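Long-range contacts in peroxiredoxin (Mycobacterium tuberculosis, PDB 5EPF), which reduces hydrogen peroxide and organic hydroperoxides to water and alcohols as a thiol-specific peroxidase, protecting the cell against oxidative stress: residues L30-L34 with I129-R133; V15-L20 with V105-F109. All blocks are in the same frame, centred on the assembly; numbering follows the deposited sequence.

Contact 1: residues L30-L34 with I129-R133; sequences LSVLL and IDTDR
In this thioredoxin-like fold the single helical turn 30-33 packs against the beta hairpin joining strands 125-129 and 135-139 of the central sheet. A type I beta turn runs from Asp130 to Arg133, closed by Arg133 N to Asp130 O at 2.9 Å; Thr131 N also donates to Asp130 OD1 (2.8 Å), and Arg133 takes a left-handed helical backbone conformation (phi/psi 74/10), with its guanidinium NH1 hydrogen-bonded to Val15 O.

Leu30 opens the helix with its CA-to-CB bond toward the hairpin and a t, p rotamer. Its CD1 lies 4.3 Å from Ile129 CD1, and its CD2 meets Arg133 CD at 4.1 Å. Leu34 N donates to Leu30 O (2.9 Å), which places both leucines on the side facing the hairpin. The closest CA pair is Leu34 with Thr131, at 5.3 Å. In its m, t rotamer, Leu34 makes the largest contribution: CD2 rests 3.4 Å from both Ile129 O and Asp130 O, while CD1 lies 4.2 Å from Ile129 CG2 and 3.7 Å from the aliphatic Arg133 CG. Thr131 CG2 sits 3.4 Å from Leu34 O.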
loop_
_atom_site.group_PDB
_atom_site.type_symbol
_atom_site.label_atom_id
_atom_site.label_comp_id
_atom_site.label_asym_id
_atom_site.label_seq_id
_atom_site.Cartn_x
_atom_site.Cartn_y
_atom_site.Cartn_z
ATOM N N LEU A 30 5.812 -4.308 -9.033
ATOM C CA LEU A 30 5.639 -2.860 -8.890
ATOM C C LEU A 30 5.731 -2.138 -10.230
ATOM O O LEU A 30 4.895 -1.283 -10.536
ATOM C CB LEU A 30 6.643 -2.292 -7.885
ATOM C CG LEU A 30 6.533 -0.771 -7.702
ATOM C CD1 LEU A 30 5.196 -0.348 -7.089
ATOM C CD2 LEU A 30 7.695 -0.227 -6.892
ATOM N N SER A 31 6.739 -2.466 -11.039
ATOM C CA SER A 31 6.915 -1.766 -12.314
ATOM C C SER A 31 5.729 -1.978 -13.263
ATOM O O SER A 31 5.404 -1.088 -14.062
ATOM C CB SER A 31 8.228 -2.201 -12.955
ATOM O OG SER A 31 8.235 -3.606 -13.154
ATOM N N VAL A 32 5.057 -3.125 -13.181
ATOM C CA VAL A 32 3.860 -3.342 -13.986
ATOM C C VAL A 32 2.657 -2.649 -13.353
ATOM O O VAL A 32 1.810 -2.082 -14.062
ATOM C CB VAL A 32 3.613 -4.842 -14.239
ATOM C CG1 VAL A 32 2.349 -5.035 -15.054
ATOM C CG2 VAL A 32 4.821 -5.480 -14.917
ATOM N N LEU A 33 2.560 -2.660 -12.010
ATOM C CA LEU A 33 1.497 -1.904 -11.347
ATOM C C LEU A 33 1.576 -0.413 -11.672
ATOM O O LEU A 33 0.551 0.270 -11.688
ATOM C CB LEU A 33 1.571 -2.136 -9.835
ATOM C CG LEU A 33 1.257 -3.556 -9.356
ATOM C CD1 LEU A 33 1.740 -3.773 -7.937
ATOM C CD2 LEU A 33 -0.230 -3.857 -9.492
ATOM N N LEU A 34 2.776 0.105 -11.924
ATOM C CA LEU A 34 3.010 1.499 -12.270
ATOM C C LEU A 34 2.728 1.813 -13.736
ATOM O O LEU A 34 2.926 2.959 -14.142
ATOM C CB LEU A 34 4.465 1.846 -11.954
ATOM C CG LEU A 34 4.752 2.012 -10.450
ATOM C CD1 LEU A 34 6.265 2.047 -10.239
ATOM C CD2 LEU A 34 4.107 3.273 -9.874
ATOM N N ILE A 129 4.176 6.438 -4.967
ATOM C CA ILE A 129 5.302 6.068 -5.826
ATOM C C ILE A 129 4.990 6.469 -7.265
ATOM O O ILE A 129 3.979 6.040 -7.830
ATOM C CB ILE A 129 5.587 4.559 -5.739
ATOM C CG1 ILE A 129 5.802 4.123 -4.272
ATOM C CG2 ILE A 129 6.779 4.180 -6.661
ATOM C CD1 ILE A 129 5.839 2.612 -4.072
ATOM N N ASP A 130 5.863 7.281 -7.869
ATOM C CA ASP A 130 5.635 7.723 -9.234
ATOM C C ASP A 130 6.047 6.621 -10.220
ATOM O O ASP A 130 6.646 5.605 -9.854
ATOM C CB ASP A 130 6.454 8.990 -9.513
ATOM C CG ASP A 130 5.831 9.903 -10.565
ATOM O OD1 ASP A 130 4.875 9.493 -11.268
ATOM O OD2 ASP A 130 6.338 11.046 -10.676
ATOM N N THR A 131 5.757 6.854 -11.509
ATOM C CA THR A 131 5.990 5.829 -12.530
ATOM C C THR A 131 7.467 5.534 -12.744
ATOM O O THR A 131 7.799 4.455 -13.248
ATOM C CB THR A 131 5.317 6.193 -13.860
ATOM O OG1 THR A 131 5.796 7.457 -14.320
ATOM C CG2 THR A 131 3.820 6.259 -13.695
ATOM N N ASP A 132 8.354 6.458 -12.376
ATOM C CA ASP A 132 9.794 6.222 -12.422
ATOM C C ASP A 132 10.348 5.708 -11.098
ATOM O O ASP A 132 11.564 5.734 -10.881
ATOM C CB ASP A 132 10.534 7.494 -12.852
ATOM C CG ASP A 132 10.310 8.657 -11.898
ATOM O OD1 ASP A 132 9.613 8.491 -10.869
ATOM O OD2 ASP A 132 10.863 9.739 -12.178
ATOM N N ARG A 133 9.475 5.290 -10.196
ATOM C CA ARG A 133 9.807 4.703 -8.902
ATOM C C ARG A 133 10.306 5.710 -7.868
ATOM O O ARG A 133 10.748 5.301 -6.782
ATOM C CB ARG A 133 10.669 3.434 -8.994
ATOM C CG ARG A 133 9.859 2.220 -9.483
ATOM C CD ARG A 133 10.662 0.926 -9.533
ATOM N NE ARG A 133 11.550 0.908 -10.686
ATOM C CZ ARG A 133 12.873 1.020 -10.629
ATOM N NH1 ARG A 133 13.499 1.134 -9.465
ATOM N NH2 ARG A 133 13.576 1.000 -11.749
#

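Contact 2: residues V15-L20 with V105-F109; sequences VADFEL and VAAQF
This is a largely apolar contact between an extended segment and a helix: residues 15-20, leading into strand 19-21, run antiparallel to residues 105-109 of helix 104-109. The closest CA pairs are Val15 with Phe109 (8.0 Å), Ala16 with Gln108 (7.9 Å) and Phe18 with Val105 (7.3 Å), and helical spacing brings Val105, Gln108 and Phe109 to the interface.

Val105, the most covered residue, packs over one face of the Phe18 ring, whose chi1 is in the p well. Its CG1 makes a CH-pi contact, 3.8 Å from the Phe18 ring centroid and only 6° off the normal. The other methyl, Val105 CG2, touches Phe18 CD1 at 3.8 Å and Leu20 CD1 at 3.6 Å. Phe109, in an m rotamer, starts sideways yet reaches with the tip of its ring to both Val15 and Phe18: Val15 CG1 lies 3.3 Å from Phe109 CZ, and Phe18 CE2 approaches the edge of the Phe109 ring, 3.9 Å from Phe109 CE2. Beyond them, the Gln108 side chain covers Ala16.

Phe109 also meets Phe43 and Phe127 of the central sheet. The arrangement is typical of peroxiredoxins, in which an N-terminal segment and its small hairpin, here 19-21 with 27-29, are added to the thioredoxin-like core.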
loop_
_atom_site.group_PDB
_atom_site.type_symbol
_atom_site.label_atom_id
_atom_site.label_comp_id
_atom_site.label_asym_id
_atom_site.label_seq_id
_atom_site.Cartn_x
_atom_site.Cartn_y
_atom_site.Cartn_z
ATOM N N VAL A 15 12.523 3.705 -5.311
ATOM C CA VAL A 15 12.147 2.387 -4.802
ATOM C C VAL A 15 12.649 1.313 -5.752
ATOM O O VAL A 15 12.463 1.419 -6.960
ATOM C CB VAL A 15 10.609 2.308 -4.692
ATOM C CG1 VAL A 15 10.152 0.909 -4.286
ATOM C CG2 VAL A 15 10.088 3.405 -3.763
ATOM N N ALA A 16 13.236 0.248 -5.215
ATOM C CA ALA A 16 13.555 -0.909 -6.042
ATOM C C ALA A 16 12.278 -1.650 -6.451
ATOM O O ALA A 16 11.300 -1.703 -5.704
ATOM C CB ALA A 16 14.473 -1.853 -5.270
ATOM N N ASP A 17 12.269 -2.186 -7.669
ATOM C CA ASP A 17 11.149 -3.001 -8.122
ATOM C C ASP A 17 11.046 -4.243 -7.244
ATOM O O ASP A 17 12.030 -4.693 -6.660
ATOM C CB ASP A 17 11.379 -3.366 -9.597
ATOM C CG ASP A 17 10.113 -3.783 -10.315
ATOM O OD1 ASP A 17 9.001 -3.641 -9.760
ATOM O OD2 ASP A 17 10.230 -4.256 -11.470
ATOM N N PHE A 18 9.838 -4.786 -7.138
ATOM C CA PHE A 18 9.608 -5.994 -6.349
ATOM C C PHE A 18 8.408 -6.731 -6.918
ATOM O O PHE A 18 7.604 -6.162 -7.661
ATOM C CB PHE A 18 9.386 -5.700 -4.845
ATOM C CG PHE A 18 8.118 -4.915 -4.545
ATOM C CD1 PHE A 18 6.894 -5.564 -4.435
ATOM C CD2 PHE A 18 8.148 -3.540 -4.363
ATOM C CE1 PHE A 18 5.729 -4.844 -4.155
ATOM C CE2 PHE A 18 6.991 -2.831 -4.069
ATOM C CZ PHE A 18 5.783 -3.477 -3.971
ATOM N N GLU A 19 8.259 -7.994 -6.484
ATOM C CA GLU A 19 7.141 -8.858 -6.859
ATOM C C GLU A 19 6.590 -9.543 -5.622
ATOM O O GLU A 19 7.347 -10.035 -4.782
ATOM C CB GLU A 19 7.568 -9.957 -7.849
ATOM C CG GLU A 19 7.899 -9.453 -9.240
ATOM C CD GLU A 19 8.193 -10.591 -10.204
ATOM O OE1 GLU A 19 8.203 -11.774 -9.779
ATOM O OE2 GLU A 19 8.406 -10.303 -11.397
ATOM N N LEU A 20 5.262 -9.580 -5.523
ATOM C CA LEU A 20 4.559 -10.289 -4.454
ATOM C C LEU A 20 3.227 -10.776 -4.997
ATOM O O LEU A 20 2.674 -10.155 -5.910
ATOM C CB LEU A 20 4.255 -9.364 -3.264
ATOM C CG LEU A 20 5.436 -8.948 -2.392
ATOM C CD1 LEU A 20 4.947 -7.973 -1.345
ATOM C CD2 LEU A 20 6.132 -10.137 -1.745
ATOM N N VAL A 105 9.585 -7.106 1.473
ATOM C CA VAL A 105 9.330 -5.796 0.898
ATOM C C VAL A 105 9.206 -4.753 2.000
ATOM O O VAL A 105 9.710 -3.631 1.873
ATOM C CB VAL A 105 8.122 -5.849 -0.061
ATOM C CG1 VAL A 105 7.811 -4.469 -0.621
ATOM C CG2 VAL A 105 8.401 -6.826 -1.212
ATOM N N ALA A 106 8.589 -5.121 3.125
ATOM C CA ALA A 106 8.572 -4.219 4.276
ATOM C C ALA A 106 9.990 -3.803 4.666
ATOM O O ALA A 106 10.245 -2.628 4.962
ATOM C CB ALA A 106 7.862 -4.896 5.449
ATOM N N ALA A 107 10.925 -4.760 4.686
ATOM C CA ALA A 107 12.312 -4.440 5.001
ATOM C C ALA A 107 12.899 -3.470 3.982
ATOM O O ALA A 107 13.623 -2.533 4.346
ATOM C CB ALA A 107 13.148 -5.721 5.079
ATOM N N GLN A 108 12.589 -3.670 2.696
ATOM C CA GLN A 108 13.068 -2.751 1.672
ATOM C C GLN A 108 12.602 -1.324 1.949
ATOM O O GLN A 108 13.347 -0.368 1.729
ATOM C CB GLN A 108 12.585 -3.211 0.297
ATOM C CG GLN A 108 12.831 -2.199 -0.797
ATOM C CD GLN A 108 12.050 -2.476 -2.073
ATOM O OE1 GLN A 108 12.103 -1.689 -3.010
ATOM N NE2 GLN A 108 11.313 -3.578 -2.106
ATOM N N PHE A 109 11.369 -1.159 2.438
ATOM C CA PHE A 109 10.806 0.154 2.728
ATOM C C PHE A 109 11.113 0.644 4.141
ATOM O O PHE A 109 10.774 1.790 4.478
ATOM C CB PHE A 109 9.294 0.133 2.483
ATOM C CG PHE A 109 8.903 0.245 1.030
ATOM C CD1 PHE A 109 8.524 1.480 0.500
ATOM C CD2 PHE A 109 8.926 -0.866 0.188
ATOM C CE1 PHE A 109 8.150 1.612 -0.836
ATOM C CE2 PHE A 109 8.558 -0.751 -1.153
ATOM C CZ PHE A 109 8.173 0.490 -1.665
#

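Contacts 1 and 2 illustrate how interleaved chain order can tie a small domain together. Their segments alternate along the sequence, 15-20, 30-34, 105-109 and 129-133, so each contact joins a part of the N-terminal region to a much later one. The centres lie about 12 Å apart, and the two contacts touch directly: Ser31 OG lies 2.7 Å from Asp17 OD2 and Arg133 NH1 2.7 Å from Val15 O, both probable hydrogen bonds, while Leu30 CD2 packs 3.8 Å from Val15 CG1. Strand 39-43 of the central sheet touches both. They therefore form one continuous packing region within the peroxiredoxin fold, away from the peroxidatic Cys52.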